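Indole-3-pyruvate decarboxylase (Azospirillum brasilense, PDB 2NXW) catalyses the thiamine diphosphate- and magnesium-dependent decarboxylation of indole-3-pyruvate and phenylpyruvate, the former yielding indole-3-acetaldehyde in auxin biosynthesis. Local coordinates at residues 38-43 with 63-68; 71-76 with 99-104; 86-91 with 111-116; 430-435 with 463-468. All coordinates share one frame; numbering follows the deposited sequence.

Contact 1 (38-43 with 63-68); sequences AMFGIP and HTLSHE. With TPP (thiamine diphosphate), chain I.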
loop_
_atom_site.group_PDB
_atom_site.type_symbol
_atom_site.label_atom_id
_atom_site.label_comp_id
_atom_site.label_asym_id
_atom_site.label_seq_id
_atom_site.Cartn_x
_atom_site.Cartn_y
_atom_site.Cartn_z
ATOM N N ALA A 38 -26.643 7.814 -26.372
ATOM C CA ALA A 38 -27.455 6.718 -25.879
ATOM C C ALA A 38 -27.027 6.378 -24.470
ATOM O O ALA A 38 -26.008 6.856 -23.990
ATOM C CB ALA A 38 -27.268 5.497 -26.775
ATOM N N MET A 39 -27.837 5.572 -23.807
ATOM C CA MET A 39 -27.487 5.102 -22.486
ATOM C C MET A 39 -27.715 3.611 -22.498
ATOM O O MET A 39 -28.807 3.130 -22.826
ATOM C CB MET A 39 -28.334 5.734 -21.393
ATOM C CG MET A 39 -27.840 5.289 -20.010
ATOM S SD MET A 39 -28.502 6.263 -18.668
ATOM C CE MET A 39 -30.166 5.806 -18.849
ATOM N N PHE A 40 -26.658 2.874 -22.192
ATOM C CA PHE A 40 -26.728 1.424 -22.134
ATOM C C PHE A 40 -26.871 1.052 -20.668
ATOM O O PHE A 40 -26.329 1.734 -19.801
ATOM C CB PHE A 40 -25.437 0.816 -22.694
ATOM C CG PHE A 40 -25.187 1.162 -24.126
ATOM C CD1 PHE A 40 -25.749 0.390 -25.152
ATOM C CD2 PHE A 40 -24.430 2.275 -24.457
ATOM C CE1 PHE A 40 -25.549 0.735 -26.484
ATOM C CE2 PHE A 40 -24.226 2.632 -25.786
ATOM C CZ PHE A 40 -24.790 1.857 -26.807
ATOM N N GLY A 41 -27.602 -0.015 -20.374
ATOM C CA GLY A 41 -27.714 -0.401 -18.981
ATOM C C GLY A 41 -28.503 -1.641 -18.663
ATOM O O GLY A 41 -29.165 -2.211 -19.529
ATOM N N ILE A 42 -28.390 -2.079 -17.413
ATOM C CA ILE A 42 -29.159 -3.206 -16.899
ATOM C C ILE A 42 -29.670 -2.703 -15.552
ATOM O O ILE A 42 -28.894 -2.273 -14.697
ATOM C CB ILE A 42 -28.314 -4.501 -16.713
ATOM C CG1 ILE A 42 -27.967 -5.083 -18.088
ATOM C CG2 ILE A 42 -29.128 -5.539 -15.930
ATOM C CD1 ILE A 42 -26.917 -6.174 -18.052
ATOM N N PRO A 43 -30.990 -2.738 -15.352
ATOM C CA PRO A 43 -31.594 -2.267 -14.106
ATOM C C PRO A 43 -31.531 -3.238 -12.939
ATOM O O PRO A 43 -31.113 -4.392 -13.081
ATOM C CB PRO A 43 -33.032 -1.976 -14.526
ATOM C CG PRO A 43 -33.299 -3.104 -15.483
ATOM C CD PRO A 43 -32.022 -3.149 -16.319
ATOM N N HIS A 63 -30.848 1.619 -24.137
ATOM C CA HIS A 63 -30.577 0.290 -24.675
ATOM C C HIS A 63 -30.148 -0.669 -23.587
ATOM O O HIS A 63 -29.143 -0.434 -22.910
ATOM C CB HIS A 63 -29.454 0.353 -25.713
ATOM C CG HIS A 63 -29.728 1.288 -26.843
ATOM N ND1 HIS A 63 -30.920 1.279 -27.537
ATOM C CD2 HIS A 63 -28.964 2.250 -27.409
ATOM C CE1 HIS A 63 -30.877 2.200 -28.484
ATOM N NE2 HIS A 63 -29.704 2.803 -28.430
ATOM N N THR A 64 -30.894 -1.749 -23.406
ATOM C CA THR A 64 -30.487 -2.721 -22.403
ATOM C C THR A 64 -29.719 -3.849 -23.065
ATOM O O THR A 64 -29.842 -4.095 -24.272
ATOM C CB THR A 64 -31.687 -3.297 -21.621
ATOM O OG1 THR A 64 -32.588 -3.971 -22.512
ATOM C CG2 THR A 64 -32.424 -2.172 -20.897
ATOM N N LEU A 65 -28.873 -4.495 -22.275
ATOM C CA LEU A 65 -28.103 -5.624 -22.761
ATOM C C LEU A 65 -28.308 -6.774 -21.785
ATOM O O LEU A 65 -29.059 -6.647 -20.823
ATOM C CB LEU A 65 -26.631 -5.229 -22.897
ATOM C CG LEU A 65 -26.461 -4.233 -24.057
ATOM C CD1 LEU A 65 -25.065 -3.661 -24.076
ATOM C CD2 LEU A 65 -26.762 -4.944 -25.376
ATOM N N SER A 66 -27.665 -7.905 -22.033
ATOM C CA SER A 66 -27.839 -9.066 -21.183
ATOM C C SER A 66 -27.010 -9.118 -19.911
ATOM O O SER A 66 -27.515 -9.491 -18.849
ATOM C CB SER A 66 -27.521 -10.335 -21.978
ATOM O OG SER A 66 -28.380 -10.473 -23.102
ATOM N N HIS A 67 -25.743 -8.746 -20.033
ATOM C CA HIS A 67 -24.781 -8.855 -18.926
ATOM C C HIS A 67 -24.003 -7.542 -18.802
ATOM O O HIS A 67 -23.693 -6.916 -19.815
ATOM C CB HIS A 67 -23.852 -10.035 -19.268
ATOM C CG HIS A 67 -23.217 -10.706 -18.090
ATOM N ND1 HIS A 67 -22.193 -11.621 -18.237
ATOM C CD2 HIS A 67 -23.480 -10.642 -16.762
ATOM C CE1 HIS A 67 -21.854 -12.088 -17.047
ATOM N NE2 HIS A 67 -22.620 -11.515 -16.137
ATOM N N GLU A 68 -23.676 -7.135 -17.570
ATOM C CA GLU A 68 -22.992 -5.851 -17.378
ATOM C C GLU A 68 -21.682 -5.635 -18.138
ATOM O O GLU A 68 -21.381 -4.501 -18.518
ATOM C CB GLU A 68 -22.792 -5.542 -15.886
ATOM C CG GLU A 68 -24.085 -5.156 -15.153
ATOM C CD GLU A 68 -24.943 -6.332 -14.715
ATOM O OE1 GLU A 68 -24.538 -7.505 -14.892
ATOM O OE2 GLU A 68 -26.046 -6.084 -14.176
HETATM N "N1'" TPP I . -27.298 -7.494 -12.408
HETATM C "C2'" TPP I . -26.767 -8.415 -11.592
HETATM C CM2 TPP I . -25.371 -8.952 -11.884
HETATM N "N3'" TPP I . -27.445 -8.866 -10.534
HETATM C "C4'" TPP I . -28.705 -8.415 -10.238
HETATM N "N4'" TPP I . -29.343 -8.867 -9.118
HETATM C "C5'" TPP I . -29.324 -7.460 -11.108
HETATM C "C6'" TPP I . -28.559 -7.010 -12.203
HETATM C "C7'" TPP I . -30.767 -6.896 -10.871
HETATM N N3 TPP I . -31.874 -7.952 -10.940
HETATM C C2 TPP I . -32.348 -8.459 -9.800
HETATM S S1 TPP I . -33.602 -9.549 -10.318
HETATM C C5 TPP I . -33.438 -9.294 -12.048
HETATM C C4 TPP I . -32.429 -8.344 -12.117
HETATM C CM4 TPP I . -31.979 -7.775 -13.473
HETATM C C6 TPP I . -34.227 -9.941 -13.104
HETATM C C7 TPP I . -33.850 -11.420 -13.215
HETATM O O7 TPP I . -34.507 -11.886 -14.371
HETATM P PA TPP I . -34.511 -13.466 -14.461
HETATM O O1A TPP I . -33.135 -14.064 -14.382
HETATM O O2A TPP I . -35.163 -13.797 -15.851
HETATM O O3A TPP I . -35.424 -14.159 -13.294
HETATM P PB TPP I . -36.948 -13.567 -13.009
HETATM O O1B TPP I . -37.695 -13.450 -14.346
HETATM O O2B TPP I . -37.616 -14.629 -12.100
HETATM O O3B TPP I . -36.898 -12.245 -12.302
HETATM O O HOH W 1 -26.851 -3.510 -13.306
#
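Ile42 lies across Glu68 at about a right angle, with CG2 3.6 Å from Glu68 OE2, and its other branch drives CD1 onto the backbone behind that residue, 3.3 Å from His67 C. The first torsion (chi1 -72°) sends the two branches to different partners: CG1 stands anti to the carbonyl carbon and runs over Leu65 O, and CG2 turns to the carboxylate and the pyrimidine of thiamine diphosphate. Glu68, its chain bent at chi2 (82°), brings OE2 to 2.6 Å from N1' of the cofactor. A water gives one hydrogen to Glu68 OE2 and the other to Ile42 O, both at 2.8 Å, while OE1 is hydrogen-bonded to Asn98. The carboxylate is thus gripped at both oxygens.

Behind this first shell, two parallel strands position the loops. His63 N donates to Met39 O at 2.9 Å, almost straight at 177°, and Gly41 N answers to His63 O at 3.0 Å. On the face carrying Phe40 and His63, Phe40 CD1 rests 3.7 Å from His63 CB, the two rings set obliquely, and Leu65 CD1 comes more loosely to the same ring atom, Phe40 CD1. Strand 39-41, helix 48-57 and strand 62-64 form a beta-alpha-beta unit. Beyond it, His67 occupies the N-cap position of helix 68-82, and Ser66 OG bonds to Gln453 of the second subunit, which also holds the cofactor through backbone groups such as Gly450 N. The placement of Glu68 is consistent with the glutamate that activates the aminopyrimidine in thiamine diphosphate enzymes, in a site shared between two subunits.

Contact 2 (71-76 with 99-104); sequences VGFAAD and MVNAVA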
loop_
_atom_site.group_PDB
_atom_site.type_symbol
_atom_site.label_atom_id
_atom_site.label_comp_id
_atom_site.label_asym_id
_atom_site.label_seq_id
_atom_site.Cartn_x
_atom_site.Cartn_y
_atom_site.Cartn_z
ATOM N N VAL A 71 -22.597 -3.932 -21.120
ATOM C CA VAL A 71 -23.071 -2.556 -20.924
ATOM C C VAL A 71 -21.863 -1.620 -20.962
ATOM O O VAL A 71 -21.864 -0.590 -21.646
ATOM C CB VAL A 71 -23.787 -2.414 -19.568
ATOM C CG1 VAL A 71 -24.070 -0.937 -19.255
ATOM C CG2 VAL A 71 -25.100 -3.207 -19.600
ATOM N N GLY A 72 -20.812 -1.999 -20.237
ATOM C CA GLY A 72 -19.606 -1.194 -20.195
ATOM C C GLY A 72 -18.883 -1.126 -21.529
ATOM O O GLY A 72 -18.469 -0.049 -21.970
ATOM N N PHE A 73 -18.733 -2.275 -22.184
ATOM C CA PHE A 73 -18.058 -2.308 -23.477
ATOM C C PHE A 73 -18.825 -1.523 -24.549
ATOM O O PHE A 73 -18.214 -0.848 -25.384
ATOM C CB PHE A 73 -17.886 -3.756 -23.960
ATOM C CG PHE A 73 -16.934 -4.594 -23.123
ATOM C CD1 PHE A 73 -15.696 -4.091 -22.711
ATOM C CD2 PHE A 73 -17.252 -5.919 -22.820
ATOM C CE1 PHE A 73 -14.787 -4.905 -22.011
ATOM C CE2 PHE A 73 -16.354 -6.741 -22.129
ATOM C CZ PHE A 73 -15.122 -6.236 -21.724
ATOM N N ALA A 74 -20.155 -1.638 -24.537
ATOM C CA ALA A 74 -20.988 -0.939 -25.508
ATOM C C ALA A 74 -20.883 0.567 -25.286
ATOM O O ALA A 74 -20.747 1.316 -26.246
ATOM C CB ALA A 74 -22.436 -1.388 -25.374
ATOM N N ALA A 75 -20.920 0.999 -24.024
ATOM C CA ALA A 75 -20.814 2.434 -23.731
ATOM C C ALA A 75 -19.442 2.954 -24.164
ATOM O O ALA A 75 -19.316 4.058 -24.709
ATOM C CB ALA A 75 -21.031 2.685 -22.242
ATOM N N ASP A 76 -18.402 2.162 -23.906
ATOM C CA ASP A 76 -17.050 2.522 -24.300
ATOM C C ASP A 76 -17.011 2.663 -25.827
ATOM O O ASP A 76 -16.518 3.649 -26.366
ATOM C CB ASP A 76 -16.099 1.414 -23.823
ATOM C CG ASP A 76 -14.641 1.701 -24.129
ATOM O OD1 ASP A 76 -14.323 2.746 -24.734
ATOM O OD2 ASP A 76 -13.801 0.856 -23.742
ATOM N N MET A 99 -19.163 -4.653 -13.790
ATOM C CA MET A 99 -18.722 -3.799 -14.892
ATOM C C MET A 99 -17.334 -3.185 -14.639
ATOM O O MET A 99 -16.848 -2.382 -15.429
ATOM C CB MET A 99 -19.758 -2.687 -15.125
ATOM C CG MET A 99 -19.739 -2.131 -16.542
ATOM S SD MET A 99 -21.131 -1.017 -16.860
ATOM C CE MET A 99 -20.735 0.387 -15.740
ATOM N N VAL A 100 -16.697 -3.585 -13.545
ATOM C CA VAL A 100 -15.384 -3.072 -13.179
ATOM C C VAL A 100 -14.342 -3.294 -14.281
ATOM O O VAL A 100 -13.566 -2.396 -14.606
ATOM C CB VAL A 100 -14.926 -3.709 -11.837
ATOM C CG1 VAL A 100 -13.439 -3.509 -11.603
ATOM C CG2 VAL A 100 -15.723 -3.086 -10.683
ATOM N N ASN A 101 -14.318 -4.484 -14.874
ATOM C CA ASN A 101 -13.357 -4.750 -15.929
ATOM C C ASN A 101 -13.567 -3.856 -17.158
ATOM O O ASN A 101 -12.612 -3.267 -17.678
ATOM C CB ASN A 101 -13.418 -6.228 -16.327
ATOM C CG ASN A 101 -12.498 -6.546 -17.469
ATOM O OD1 ASN A 101 -11.321 -6.169 -17.457
ATOM N ND2 ASN A 101 -13.018 -7.243 -18.472
ATOM N N ALA A 102 -14.808 -3.756 -17.637
ATOM C CA ALA A 102 -15.065 -2.922 -18.810
ATOM C C ALA A 102 -14.671 -1.471 -18.544
ATOM O O ALA A 102 -14.136 -0.793 -19.427
ATOM C CB ALA A 102 -16.542 -3.002 -19.202
ATOM N N VAL A 103 -14.922 -1.003 -17.323
ATOM C CA VAL A 103 -14.580 0.377 -16.983
ATOM C C VAL A 103 -13.067 0.565 -16.904
ATOM O O VAL A 103 -12.541 1.591 -17.370
ATOM C CB VAL A 103 -15.274 0.803 -15.670
ATOM C CG1 VAL A 103 -14.812 2.201 -15.241
ATOM C CG2 VAL A 103 -16.791 0.793 -15.894
ATOM N N ALA A 104 -12.361 -0.418 -16.341
ATOM C CA ALA A 104 -10.897 -0.346 -16.263
ATOM C C ALA A 104 -10.326 -0.308 -17.686
ATOM O O ALA A 104 -9.367 0.415 -17.960
ATOM C CB ALA A 104 -10.338 -1.555 -15.489
HETATM O O HOH W 2 -16.691 0.942 -19.982
HETATM O O HOH W 3 -13.969 -1.309 -22.184
#
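Gly72 and Ala102 mark the close approach of helices 68-82 and 100-108, whose short segments run nearly parallel, 22° apart with axes 8.3 Å from each other. The Ala102 methyl sits 3.7 Å from Gly72 CA, where a beta-carbon on Gly72 would collide with both Ala102 CB and Met99 CG. That methyl also lies over one face of the Phe73 ring, a CH-pi contact with CB 4.0 Å from the ring centroid. The amide of Asn101 stands almost perpendicular to the same ring (88°), with ND2 near CZ, and its OD1 is hydrogen-bonded to Tyr421. A serine in place of Phe73 would probably strip the Ala102 methyl of its aromatic cover and open a gap beside the Asn101 amide. On the other flank Met99, extended through chi2 (171°), brings SD to 3.5 Å from Gly72 N and 3.8 Å from Val71 CG1. A water at the edge of the Phe73 ring gives hydrogens to Asp76 OD2 and Ala102 O, bridging the helices. Val71 and Ala75 from one helix, Met99 just before the other and Val103 within it rest on strands 86-90 and 113-119, the helix-layer packing of the alpha/beta N-terminal domain of thiamine diphosphate enzymes.

Contact 3 (86-91 with 111-116); sequences GVAAVT and SPVVVI
Gly86 to Val90 pair in parallel with the chain from Pro112 to Ile116, two central neighbours in the six-stranded parallel sheet of the N-terminal thiamine diphosphate-binding domain. They are joined by a beta-alpha-beta crossover whose return passes through helices 94-97 and 100-108.

The backbone bonds number five. Gly86 N donates to Pro112 O and Val114 N to Gly86 O, the latter at 2.8 Å; Ala88 N then reaches Val114 O, Ile116 N reaches Ala88 O, and Val90 N closes the series on Ile116 O at 3.0 Å. All are nearly straight at the hydrogen, but the carbonyls are met differently: Val114 N stands above the plane of Gly86 C=O, 37° out of it, whereas Val90 N lies close to the axis of Ile116 C=O. Weaker CA-H...O contacts fill in between, among them Ala89 CA to Ile116 O at 3.3 Å. Pro112 centres an inverse gamma turn at the strand's entrance, and the hydroxyl of Ser111 just before it is hydrogen-bonded to Asp76 OD1.

The apolar contacts divide between the two faces. Val87, Ala89, Val114 and Ile116 share one, where Leu31 of helix 23-33 packs on Val87, Val114 and Ile116. There Ile116, with CG1 anti to its carbonyl carbon (chi1 -54°), leans diagonally back from its partner Ala89 to bring CD1 within 3.7 Å of Val87 CG1. Ala88, Val113 and Val115 lie on the other, beneath helix 68-82 and Met99. Here too the touch is diagonal, for Ala88 pairs with Val115 yet sets its CB 4.0 Å from Val113 CG1.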
loop_
_atom_site.group_PDB
_atom_site.type_symbol
_atom_site.label_atom_id
_atom_site.label_comp_id
_atom_site.label_asym_id
_atom_site.label_seq_id
_atom_site.Cartn_x
_atom_site.Cartn_y
_atom_site.Cartn_z
ATOM N N GLY A 86 -19.626 8.282 -23.218
ATOM C CA GLY A 86 -20.386 7.046 -23.271
ATOM C C GLY A 86 -21.173 6.993 -21.968
ATOM O O GLY A 86 -20.756 7.601 -20.983
ATOM N N VAL A 87 -22.301 6.285 -21.943
ATOM C CA VAL A 87 -23.106 6.220 -20.725
ATOM C C VAL A 87 -23.510 4.792 -20.412
ATOM O O VAL A 87 -24.161 4.117 -21.216
ATOM C CB VAL A 87 -24.371 7.117 -20.835
ATOM C CG1 VAL A 87 -25.057 7.217 -19.474
ATOM C CG2 VAL A 87 -23.979 8.505 -21.337
ATOM N N ALA A 88 -23.128 4.350 -19.216
ATOM C CA ALA A 88 -23.390 2.996 -18.752
ATOM C C ALA A 88 -24.086 3.050 -17.406
ATOM O O ALA A 88 -23.502 3.525 -16.423
ATOM C CB ALA A 88 -22.071 2.241 -18.624
ATOM N N ALA A 89 -25.317 2.552 -17.367
ATOM C CA ALA A 89 -26.133 2.563 -16.152
ATOM C C ALA A 89 -26.304 1.180 -15.548
ATOM O O ALA A 89 -26.712 0.236 -16.227
ATOM C CB ALA A 89 -27.514 3.178 -16.458
ATOM N N VAL A 90 -26.010 1.088 -14.253
ATOM C CA VAL A 90 -26.085 -0.163 -13.518
ATOM C C VAL A 90 -26.769 -0.015 -12.166
ATOM O O VAL A 90 -27.094 1.097 -11.724
ATOM C CB VAL A 90 -24.670 -0.739 -13.276
ATOM C CG1 VAL A 90 -24.016 -1.095 -14.622
ATOM C CG2 VAL A 90 -23.820 0.265 -12.510
ATOM N N THR A 91 -26.995 -1.138 -11.506
ATOM C CA THR A 91 -27.615 -1.109 -10.196
ATOM C C THR A 91 -26.535 -1.364 -9.150
ATOM O O THR A 91 -25.457 -1.879 -9.455
ATOM C CB THR A 91 -28.753 -2.140 -10.092
ATOM O OG1 THR A 91 -29.509 -1.888 -8.897
ATOM C CG2 THR A 91 -28.198 -3.567 -10.075
ATOM N N SER A 111 -11.079 6.340 -22.779
ATOM C CA SER A 111 -12.447 6.472 -23.295
ATOM C C SER A 111 -13.318 6.920 -22.124
ATOM O O SER A 111 -13.401 6.233 -21.098
ATOM C CB SER A 111 -12.941 5.132 -23.847
ATOM O OG SER A 111 -14.236 5.282 -24.400
ATOM N N PRO A 112 -13.984 8.078 -22.262
ATOM C CA PRO A 112 -14.831 8.622 -21.199
ATOM C C PRO A 112 -16.205 8.011 -21.014
ATOM O O PRO A 112 -17.212 8.535 -21.513
ATOM C CB PRO A 112 -14.894 10.104 -21.550
ATOM C CG PRO A 112 -14.986 10.070 -23.028
ATOM C CD PRO A 112 -13.947 8.996 -23.418
ATOM N N VAL A 113 -16.240 6.899 -20.293
ATOM C CA VAL A 113 -17.495 6.236 -19.996
ATOM C C VAL A 113 -18.010 6.791 -18.680
ATOM O O VAL A 113 -17.302 6.780 -17.670
ATOM C CB VAL A 113 -17.324 4.699 -19.850
ATOM C CG1 VAL A 113 -18.614 4.078 -19.325
ATOM C CG2 VAL A 113 -16.952 4.085 -21.205
ATOM N N VAL A 114 -19.232 7.307 -18.708
ATOM C CA VAL A 114 -19.860 7.834 -17.505
ATOM C C VAL A 114 -20.649 6.689 -16.879
ATOM O O VAL A 114 -21.648 6.225 -17.436
ATOM C CB VAL A 114 -20.825 8.999 -17.837
ATOM C CG1 VAL A 114 -21.508 9.491 -16.564
ATOM C CG2 VAL A 114 -20.059 10.136 -18.508
ATOM N N VAL A 115 -20.176 6.210 -15.736
ATOM C CA VAL A 115 -20.841 5.129 -15.026
ATOM C C VAL A 115 -21.847 5.749 -14.069
ATOM O O VAL A 115 -21.484 6.612 -13.267
ATOM C CB VAL A 115 -19.825 4.313 -14.208
ATOM C CG1 VAL A 115 -20.544 3.225 -13.389
ATOM C CG2 VAL A 115 -18.798 3.696 -15.149
ATOM N N ILE A 116 -23.100 5.319 -14.167
ATOM C CA ILE A 116 -24.157 5.826 -13.295
ATOM C C ILE A 116 -24.727 4.633 -12.551
ATOM O O ILE A 116 -25.331 3.749 -13.158
ATOM C CB ILE A 116 -25.308 6.477 -14.099
ATOM C CG1 ILE A 116 -24.753 7.557 -15.024
ATOM C CG2 ILE A 116 -26.341 7.086 -13.130
ATOM C CD1 ILE A 116 -25.802 8.153 -15.945
#

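Contact 4 (430-435 with 463-468); sequences AGIGAQ and RRLGID
Ile467 thrusts its CD1 over the flank of helix 427-437, 3.8 Å from Ile432 CG2, the two side chains crossing at about a right angle. It follows directly on a Schellman motif: helix 462-465 ends at Gly466, whose positive phi (71°) turns the chain back while its N bonds to Arg463 O at 3.0 Å, and the chain heads for strand 470-475 of the C-terminal thiamine diphosphate-binding domain. CG1 of Ile467 sits between the backbone N and carbonyl carbon (chi1 62°), an arrangement that aims CD1 at Ile432 and presents CG2 to Gln435. There Gln435 CG packs 3.8 Å from Ile467 CG2, and the extended chain beyond it carries the amide up to Asp468, amide and carboxylate planes 67° apart. An alanine at Gln435 would probably open a gap beside Ile467 CG2 and leave the Asp468 carboxylate without its amide neighbour. The carboxylate is held from outside as well, OD2 taking a salt bridge from Arg530 and a hydrogen bond from Gly531 N. The contact thus fastens one helix to the turn that follows another. Leu465, the last residue before the turn, adds its own touch, CD1 lying 3.6 Å from Ile432 CG2.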
loop_
_atom_site.group_PDB
_atom_site.type_symbol
_atom_site.label_atom_id
_atom_site.label_comp_id
_atom_site.label_asym_id
_atom_site.label_seq_id
_atom_site.Cartn_x
_atom_site.Cartn_y
_atom_site.Cartn_z
ATOM N N ALA A 430 -18.822 -4.325 -28.306
ATOM C CA ALA A 430 -18.376 -3.054 -28.878
ATOM C C ALA A 430 -19.034 -2.864 -30.245
ATOM O O ALA A 430 -19.451 -1.757 -30.585
ATOM C CB ALA A 430 -16.855 -3.029 -29.008
ATOM N N GLY A 431 -19.125 -3.933 -31.032
ATOM C CA GLY A 431 -19.770 -3.815 -32.329
ATOM C C GLY A 431 -21.220 -3.406 -32.133
ATOM O O GLY A 431 -21.757 -2.600 -32.895
ATOM N N ILE A 432 -21.854 -3.963 -31.109
ATOM C CA ILE A 432 -23.250 -3.646 -30.813
ATOM C C ILE A 432 -23.388 -2.184 -30.370
ATOM O O ILE A 432 -24.256 -1.454 -30.867
ATOM C CB ILE A 432 -23.796 -4.610 -29.727
ATOM C CG1 ILE A 432 -24.038 -5.992 -30.346
ATOM C CG2 ILE A 432 -25.062 -4.038 -29.086
ATOM C CD1 ILE A 432 -24.262 -7.095 -29.325
ATOM N N GLY A 433 -22.530 -1.744 -29.455
ATOM C CA GLY A 433 -22.610 -0.367 -28.987
ATOM C C GLY A 433 -22.374 0.624 -30.109
ATOM O O GLY A 433 -23.094 1.627 -30.250
ATOM N N ALA A 434 -21.360 0.354 -30.924
ATOM C CA ALA A 434 -21.052 1.242 -32.029
ATOM C C ALA A 434 -22.214 1.282 -33.008
ATOM O O ALA A 434 -22.626 2.363 -33.434
ATOM C CB ALA A 434 -19.775 0.790 -32.745
ATOM N N GLN A 435 -22.771 0.128 -33.365
ATOM C CA GLN A 435 -23.859 0.171 -34.331
ATOM C C GLN A 435 -25.109 0.852 -33.763
ATOM O O GLN A 435 -25.882 1.454 -34.514
ATOM C CB GLN A 435 -24.167 -1.232 -34.881
ATOM C CG GLN A 435 -25.060 -1.135 -36.137
ATOM C CD GLN A 435 -25.020 -2.337 -37.067
ATOM O OE1 GLN A 435 -25.954 -2.540 -37.867
ATOM N NE2 GLN A 435 -23.958 -3.123 -36.998
ATOM N N ARG A 463 -32.088 -7.792 -32.394
ATOM C CA ARG A 463 -33.424 -7.481 -32.910
ATOM C C ARG A 463 -34.066 -6.338 -32.143
ATOM O O ARG A 463 -34.567 -5.381 -32.746
ATOM C CB ARG A 463 -34.353 -8.692 -32.847
ATOM C CG ARG A 463 -35.698 -8.418 -33.554
ATOM C CD ARG A 463 -36.887 -9.075 -32.851
ATOM N NE ARG A 463 -37.140 -8.534 -31.512
ATOM C CZ ARG A 463 -37.702 -7.354 -31.252
ATOM N NH1 ARG A 463 -38.093 -6.551 -32.238
ATOM N NH2 ARG A 463 -37.870 -6.972 -29.992
ATOM N N ARG A 464 -34.044 -6.411 -30.815
ATOM C CA ARG A 464 -34.658 -5.355 -30.007
ATOM C C ARG A 464 -33.952 -4.012 -30.203
ATOM O O ARG A 464 -34.585 -2.950 -30.206
ATOM C CB ARG A 464 -34.624 -5.748 -28.527
ATOM C CG ARG A 464 -35.323 -4.761 -27.607
ATOM C CD ARG A 464 -35.396 -5.274 -26.174
ATOM N NE ARG A 464 -34.080 -5.408 -25.552
ATOM C CZ ARG A 464 -33.295 -6.481 -25.646
ATOM N NH1 ARG A 464 -33.673 -7.548 -26.340
ATOM N NH2 ARG A 464 -32.123 -6.482 -25.036
ATOM N N LEU A 465 -32.638 -4.056 -30.378
ATOM C CA LEU A 465 -31.854 -2.846 -30.579
ATOM C C LEU A 465 -31.968 -2.311 -32.008
ATOM O O LEU A 465 -31.548 -1.186 -32.296
ATOM C CB LEU A 465 -30.389 -3.132 -30.263
ATOM C CG LEU A 465 -30.072 -3.479 -28.812
ATOM C CD1 LEU A 465 -28.652 -4.027 -28.743
ATOM C CD2 LEU A 465 -30.233 -2.241 -27.929
ATOM N N GLY A 466 -32.527 -3.122 -32.898
ATOM C CA GLY A 466 -32.692 -2.709 -34.283
ATOM C C GLY A 466 -31.404 -2.623 -35.076
ATOM O O GLY A 466 -31.259 -1.753 -35.931
ATOM N N ILE A 467 -30.459 -3.517 -34.790
ATOM C CA ILE A 467 -29.186 -3.524 -35.503
ATOM C C ILE A 467 -28.909 -4.909 -36.103
ATOM O O ILE A 467 -29.518 -5.903 -35.691
ATOM C CB ILE A 467 -28.015 -3.110 -34.580
ATOM C CG1 ILE A 467 -27.874 -4.106 -33.429
ATOM C CG2 ILE A 467 -28.245 -1.682 -34.063
ATOM C CD1 ILE A 467 -26.649 -3.872 -32.546
ATOM N N ASP A 468 -27.980 -4.957 -37.055
ATOM C CA ASP A 468 -27.673 -6.198 -37.776
ATOM C C ASP A 468 -26.194 -6.362 -38.121
ATOM O O ASP A 468 -25.828 -6.563 -39.283
ATOM C CB ASP A 468 -28.494 -6.233 -39.072
ATOM C CG ASP A 468 -28.244 -5.019 -39.973
ATOM O OD1 ASP A 468 -27.496 -4.095 -39.600
ATOM O OD2 ASP A 468 -28.817 -4.993 -41.076
#

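Contacts 1, 2 and 3 all belong to the N-terminal domain. Contacts 1 and 3 are pairings in one sheet, joined where Phe40 N and O probably bond to Val87 O and Ala89 N; contact 2 pairs two helices that cover one face of that sheet, its segments alternating along the chain with those of contact 3. Their chemistry follows their place: backbone bonds and aliphatic chains in contact 3, close glycine-alanine packing and water in contact 2, and a carboxylate at the cofactor in contact 1. All four are buried, contacts 2 and 3 wholly so, while contacts 1 and 4 each include one partly exposed residue, His63 and Leu465. Contact 4, in the C-terminal domain, meets contact 1 where Leu465 CD2 lies 3.5 Å from His63 CB, joining the two domains.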